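Long-range contacts in putative rRNA methyltransferase (Sorangium cellulosum, PDB 4RWZ), which probably methylates 16S ribosomal RNA within the 30S subunit, a modification that confers resistance to aminoglycoside antibiotics: residues A[99-104]-A[133-138]; A[137-142]-A[207-212]. All coordinates share one frame; numbering follows the deposited sequence.

Contact 1 of 2, residues A[99-104]-A[133-138]; sequences HTLTLN and GELIAL
Leu101 and Leu103 are gripped by Glu134, Ile136 and Leu138 through the backbone ladder of two parallel neighbouring strands. Leu101 N donates to Glu134 O at 2.9 Å. Leu101 O accepts from Ile136 N, Leu103 N donates to Ile136 O, and Leu103 O accepts from Leu138 N, all about as long. A fifth bond, Glu134 N to His99 O, is more bent (148° at the hydrogen), and its donor stands above the carbonyl plane. It lies where the chain turns a corner at His99.

Apolar contacts fill the face of Leu101, Leu103, Leu135 and Ala137. Leu101 and Leu135 lie side by side and point the same way, with Leu101 CD2 3.9 Å from Leu135 CD1. That same CD1 also neighbours Leu103 CD1, but the modelled closeness of this pair is doubtful.

The other face is mixed. Thr100 CG2, anti to its backbone N, meets Ile136 CD1 at 3.8 Å. Thr100 OG1 lies 2.7 Å from a water, which donates to Glu134 OE1 at 2.8 Å. Thr102 OG1 hydrogen-bonds to Asp30 OD1 of strand 26-31. Asn104 OD1 lies beside Leu138 CD2 at 4.0 Å.

Strand 98-104 thus sits between strands 26-31 and 133-139. This parallel pairing, with helices in the connection, is characteristic of the Rossmann-like AdoMet-dependent methyltransferase fold.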
loop_
_atom_site.group_PDB
_atom_site.type_symbol
_atom_site.label_atom_id
_atom_site.label_comp_id
_atom_site.label_asym_id
_atom_site.label_seq_id
_atom_site.Cartn_x
_atom_site.Cartn_y
_atom_site.Cartn_z
ATOM N N HIS A 99 9.175 -5.214 -0.168
ATOM C CA HIS A 99 9.077 -6.654 0.122
ATOM C C HIS A 99 7.640 -6.994 0.465
ATOM O O HIS A 99 7.186 -8.098 0.187
ATOM C CB HIS A 99 9.939 -7.036 1.334
ATOM C CG HIS A 99 11.396 -6.922 1.079
ATOM N ND1 HIS A 99 12.077 -5.727 1.154
ATOM C CD2 HIS A 99 12.312 -7.865 0.736
ATOM C CE1 HIS A 99 13.352 -5.938 0.877
ATOM N NE2 HIS A 99 13.515 -7.221 0.609
ATOM N N THR A 100 6.925 -6.022 1.054
ATOM C CA THR A 100 5.509 -6.183 1.423
ATOM C C THR A 100 4.739 -4.921 1.087
ATOM O O THR A 100 5.163 -3.822 1.497
ATOM C CB THR A 100 5.368 -6.432 2.949
ATOM O OG1 THR A 100 6.265 -7.493 3.335
ATOM C CG2 THR A 100 3.917 -6.795 3.300
ATOM N N LEU A 101 3.612 -5.058 0.373
ATOM C CA LEU A 101 2.757 -3.906 0.064
ATOM C C LEU A 101 1.409 -4.212 0.682
ATOM O O LEU A 101 0.786 -5.205 0.320
ATOM C CB LEU A 101 2.577 -3.794 -1.444
ATOM C CG LEU A 101 1.587 -2.746 -1.978
ATOM C CD1 LEU A 101 2.118 -1.446 -1.650
ATOM C CD2 LEU A 101 1.534 -2.977 -3.537
ATOM N N THR A 102 0.944 -3.367 1.595
ATOM C CA THR A 102 -0.318 -3.626 2.281
ATOM C C THR A 102 -1.434 -2.664 1.834
ATOM O O THR A 102 -1.189 -1.478 1.532
ATOM C CB THR A 102 -0.164 -3.553 3.823
ATOM O OG1 THR A 102 0.381 -2.261 4.179
ATOM C CG2 THR A 102 0.771 -4.704 4.326
ATOM N N LEU A 103 -2.655 -3.208 1.708
ATOM C CA LEU A 103 -3.861 -2.359 1.489
ATOM C C LEU A 103 -4.829 -2.784 2.564
ATOM O O LEU A 103 -5.437 -3.855 2.472
ATOM C CB LEU A 103 -4.488 -2.614 0.124
ATOM C CG LEU A 103 -3.594 -2.033 -0.991
ATOM C CD1 LEU A 103 -2.834 -3.144 -1.490
ATOM C CD2 LEU A 103 -4.297 -1.325 -2.113
ATOM N N ASN A 104 -4.956 -1.958 3.591
ATOM C CA ASN A 104 -5.798 -2.276 4.758
ATOM C C ASN A 104 -7.105 -1.536 4.653
ATOM O O ASN A 104 -7.122 -0.323 4.807
ATOM C CB ASN A 104 -5.107 -1.805 6.033
ATOM C CG ASN A 104 -3.890 -2.626 6.348
ATOM O OD1 ASN A 104 -3.965 -3.837 6.298
ATOM N ND2 ASN A 104 -2.760 -1.981 6.639
ATOM N N GLY A 133 8.218 -10.260 -3.772
ATOM C CA GLY A 133 7.536 -9.606 -2.684
ATOM C C GLY A 133 6.056 -9.963 -2.654
ATOM O O GLY A 133 5.555 -10.735 -3.492
ATOM N N GLU A 134 5.335 -9.403 -1.679
ATOM C CA GLU A 134 3.969 -9.850 -1.411
ATOM C C GLU A 134 3.003 -8.668 -1.326
ATOM O O GLU A 134 3.319 -7.713 -0.650
ATOM C CB GLU A 134 3.986 -10.538 -0.041
ATOM C CG GLU A 134 2.805 -11.389 0.255
ATOM C CD GLU A 134 2.886 -12.034 1.659
ATOM O OE1 GLU A 134 3.776 -11.666 2.486
ATOM O OE2 GLU A 134 2.068 -12.939 1.901
ATOM N N LEU A 135 1.851 -8.761 -1.999
ATOM C CA LEU A 135 0.739 -7.849 -1.795
ATOM C C LEU A 135 -0.195 -8.496 -0.774
ATOM O O LEU A 135 -0.514 -9.652 -0.883
ATOM C CB LEU A 135 -0.004 -7.661 -3.129
ATOM C CG LEU A 135 -1.389 -7.014 -3.141
ATOM C CD1 LEU A 135 -1.179 -5.625 -2.745
ATOM C CD2 LEU A 135 -1.944 -6.999 -4.573
ATOM N N ILE A 136 -0.590 -7.743 0.261
ATOM C CA ILE A 136 -1.531 -8.256 1.270
ATOM C C ILE A 136 -2.716 -7.258 1.369
ATOM O O ILE A 136 -2.512 -6.083 1.659
ATOM C CB ILE A 136 -0.869 -8.272 2.632
ATOM C CG1 ILE A 136 0.396 -9.152 2.566
ATOM C CG2 ILE A 136 -1.849 -8.861 3.692
ATOM C CD1 ILE A 136 1.153 -9.302 3.953
ATOM N N ALA A 137 -3.922 -7.722 1.114
ATOM C CA ALA A 137 -5.080 -6.830 1.144
ATOM C C ALA A 137 -6.095 -7.363 2.165
ATOM O O ALA A 137 -6.429 -8.572 2.170
ATOM C CB ALA A 137 -5.707 -6.707 -0.253
ATOM N N LEU A 138 -6.596 -6.456 3.004
ATOM C CA LEU A 138 -7.682 -6.782 3.943
ATOM C C LEU A 138 -8.917 -6.074 3.421
ATOM O O LEU A 138 -8.971 -4.835 3.427
ATOM C CB LEU A 138 -7.408 -6.270 5.346
ATOM C CG LEU A 138 -6.591 -7.218 6.226
ATOM C CD1 LEU A 138 -7.340 -8.524 6.496
ATOM C CD2 LEU A 138 -5.272 -7.518 5.566
HETATM O O HOH W 1 6.015 -10.185 3.090
#

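Contact 2 of 2, residues A[137-142]-A[207-212]; sequences ALLNQS and RLLTAE
Arg207 pairs with Leu139 at the start of strand 207-212, where the two strands run antiparallel. Arg207 N donates to Leu139 O and Arg207 O accepts from Leu139 N, both at 2.8 Å, with each donor in the plane of its carbonyl. The Arg207 chain starts beside Leu139, CB to CB 4.4 Å, but its end leads away. It bends at chi2 (111°) and chi3 (28°), and the side chain touches Ser181 and Ile183 of strand 176-183.

Leu208 faces Leu138 in a non-hydrogen-bonded pair. Leu208 CG is anti to its backbone N (chi1 166°), and Leu208 CD1 meets Leu138 CD2 at 4.1 Å. The same Leu208 CD1 is 3.9 Å from Ala137 O. The two leucine side chains cross obliquely. Leu208 CA also makes a C-H...O contact with Ala137 O.

Leu209 closes the second hydrogen-bonded pair. Leu209 N donates to Ala137 O and Leu209 O accepts from Ala137 N, both at 2.9 Å. On that face Leu209 CD2 approaches Leu139 CD1 at 4.3 Å, and Leu139 also packs on Leu111, Leu114 and Val115 of helix 108-115. Beyond this pair, Thr210 OG1 hydrogen-bonds to Thr180 N, and Glu212 forms a salt bridge with Arg179.

In segment 137-142 the strand ends after Leu139. Asn140 OD1 accepts from Ser142 N, an Asx turn, and from Ser142 OG at 2.6 Å, the two donors coming from opposite faces of its plane. Asn140 ND2 bonds to Thr206 OG1.

The chemistry implies a join made by four main-chain bonds and light leucine packing, with the polar ends of Arg207, Thr210 and Glu212 directed elsewhere.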
loop_
_atom_site.group_PDB
_atom_site.type_symbol
_atom_site.label_atom_id
_atom_site.label_comp_id
_atom_site.label_asym_id
_atom_site.label_seq_id
_atom_site.Cartn_x
_atom_site.Cartn_y
_atom_site.Cartn_z
ATOM N N ALA A 137 -3.922 -7.722 1.114
ATOM C CA ALA A 137 -5.080 -6.830 1.144
ATOM C C ALA A 137 -6.095 -7.363 2.165
ATOM O O ALA A 137 -6.429 -8.572 2.170
ATOM C CB ALA A 137 -5.707 -6.707 -0.253
ATOM N N LEU A 138 -6.596 -6.456 3.004
ATOM C CA LEU A 138 -7.682 -6.782 3.943
ATOM C C LEU A 138 -8.917 -6.074 3.421
ATOM O O LEU A 138 -8.971 -4.835 3.427
ATOM C CB LEU A 138 -7.408 -6.270 5.346
ATOM C CG LEU A 138 -6.591 -7.218 6.226
ATOM C CD1 LEU A 138 -7.340 -8.524 6.496
ATOM C CD2 LEU A 138 -5.272 -7.518 5.566
ATOM N N LEU A 139 -9.909 -6.848 3.002
ATOM C CA LEU A 139 -11.003 -6.313 2.182
ATOM C C LEU A 139 -12.309 -6.389 2.971
ATOM O O LEU A 139 -12.664 -7.455 3.467
ATOM C CB LEU A 139 -11.148 -7.104 0.871
ATOM C CG LEU A 139 -9.910 -7.195 -0.044
ATOM C CD1 LEU A 139 -10.238 -7.978 -1.313
ATOM C CD2 LEU A 139 -9.376 -5.813 -0.338
ATOM N N ASN A 140 -13.058 -5.295 3.033
ATOM C CA ASN A 140 -14.260 -5.293 3.841
ATOM C C ASN A 140 -15.188 -4.306 3.145
ATOM O O ASN A 140 -14.751 -3.219 2.738
ATOM C CB ASN A 140 -13.880 -4.844 5.254
ATOM C CG ASN A 140 -15.055 -4.790 6.198
ATOM O OD1 ASN A 140 -15.945 -3.969 6.038
ATOM N ND2 ASN A 140 -15.073 -5.697 7.173
ATOM N N GLN A 141 -16.449 -4.713 2.964
ATOM C CA GLN A 141 -17.396 -3.939 2.181
ATOM C C GLN A 141 -18.135 -2.878 2.955
ATOM O O GLN A 141 -18.962 -2.161 2.386
ATOM C CB GLN A 141 -18.407 -4.879 1.514
ATOM C CG GLN A 141 -17.759 -5.766 0.507
ATOM C CD GLN A 141 -18.756 -6.480 -0.336
ATOM O OE1 GLN A 141 -19.933 -6.122 -0.365
ATOM N NE2 GLN A 141 -18.298 -7.513 -1.032
ATOM N N SER A 142 -17.785 -2.707 4.210
ATOM C CA SER A 142 -18.403 -1.650 5.027
ATOM C C SER A 142 -17.613 -0.333 5.008
ATOM O O SER A 142 -17.976 0.619 5.708
ATOM C CB SER A 142 -18.671 -2.138 6.458
ATOM O OG SER A 142 -17.475 -2.293 7.232
ATOM N N ARG A 207 -12.091 -10.133 4.215
ATOM C CA ARG A 207 -11.403 -11.136 3.414
ATOM C C ARG A 207 -9.920 -10.777 3.354
ATOM O O ARG A 207 -9.548 -9.599 3.268
ATOM C CB ARG A 207 -12.011 -11.219 2.001
ATOM C CG ARG A 207 -11.078 -11.797 0.891
ATOM C CD ARG A 207 -11.456 -13.196 0.315
ATOM N NE ARG A 207 -12.889 -13.529 0.373
ATOM C CZ ARG A 207 -13.373 -14.776 0.388
ATOM N NH1 ARG A 207 -12.544 -15.811 0.313
ATOM N NH2 ARG A 207 -14.683 -14.998 0.456
ATOM N N LEU A 208 -9.077 -11.794 3.416
ATOM C CA LEU A 208 -7.635 -11.613 3.235
ATOM C C LEU A 208 -7.251 -12.136 1.873
ATOM O O LEU A 208 -7.602 -13.256 1.515
ATOM C CB LEU A 208 -6.893 -12.400 4.306
ATOM C CG LEU A 208 -5.396 -12.596 4.095
ATOM C CD1 LEU A 208 -4.615 -11.285 4.222
ATOM C CD2 LEU A 208 -4.878 -13.682 5.117
ATOM N N LEU A 209 -6.616 -11.297 1.057
ATOM C CA LEU A 209 -6.215 -11.750 -0.259
ATOM C C LEU A 209 -4.739 -11.428 -0.362
ATOM O O LEU A 209 -4.355 -10.304 -0.075
ATOM C CB LEU A 209 -6.994 -10.976 -1.333
ATOM C CG LEU A 209 -6.695 -11.259 -2.806
ATOM C CD1 LEU A 209 -7.091 -12.695 -3.107
ATOM C CD2 LEU A 209 -7.513 -10.259 -3.646
ATOM N N THR A 210 -3.900 -12.379 -0.739
ATOM C CA THR A 210 -2.474 -12.063 -0.835
ATOM C C THR A 210 -1.985 -12.561 -2.186
ATOM O O THR A 210 -2.573 -13.452 -2.790
ATOM C CB THR A 210 -1.586 -12.724 0.286
ATOM O OG1 THR A 210 -1.511 -14.136 0.061
ATOM C CG2 THR A 210 -2.117 -12.420 1.703
ATOM N N ALA A 211 -0.945 -11.932 -2.717
ATOM C CA ALA A 211 -0.382 -12.417 -3.956
ATOM C C ALA A 211 1.107 -12.136 -3.995
ATOM O O ALA A 211 1.600 -11.211 -3.332
ATOM C CB ALA A 211 -1.089 -11.749 -5.171
ATOM N N GLU A 212 1.820 -12.927 -4.762
ATOM C CA GLU A 212 3.274 -12.782 -4.846
ATOM C C GLU A 212 3.660 -12.093 -6.151
ATOM O O GLU A 212 3.152 -12.459 -7.207
ATOM C CB GLU A 212 3.939 -14.175 -4.797
ATOM C CG GLU A 212 5.476 -14.127 -4.915
ATOM C CD GLU A 212 6.110 -15.533 -4.886
ATOM O OE1 GLU A 212 5.409 -16.491 -4.539
ATOM O OE2 GLU A 212 7.288 -15.680 -5.248
#

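In the fold
Both contacts use strand 133-139 and share Ala137 and Leu138. Contact 1 joins one edge of it to strand 98-104. Contact 2 joins the other edge to strand 207-213. Contact 1 is nearer the core, with its centre about 6 Å from the centre of the chain, against about 12 Å for contact 2. Both are partly buried. Contact 1 is parallel, longer, and adds a water bridge. Contact 2 is antiparallel, with four main-chain bonds and thinner leucine packing, toward the end of the sheet where strand 176-183 is outermost. Ile136 CG2 packs on Leu208 CD1. Leu135 N probably hydrogen-bonds to Ala211 O, which continues the strand pairing beyond Ala137 and Leu209.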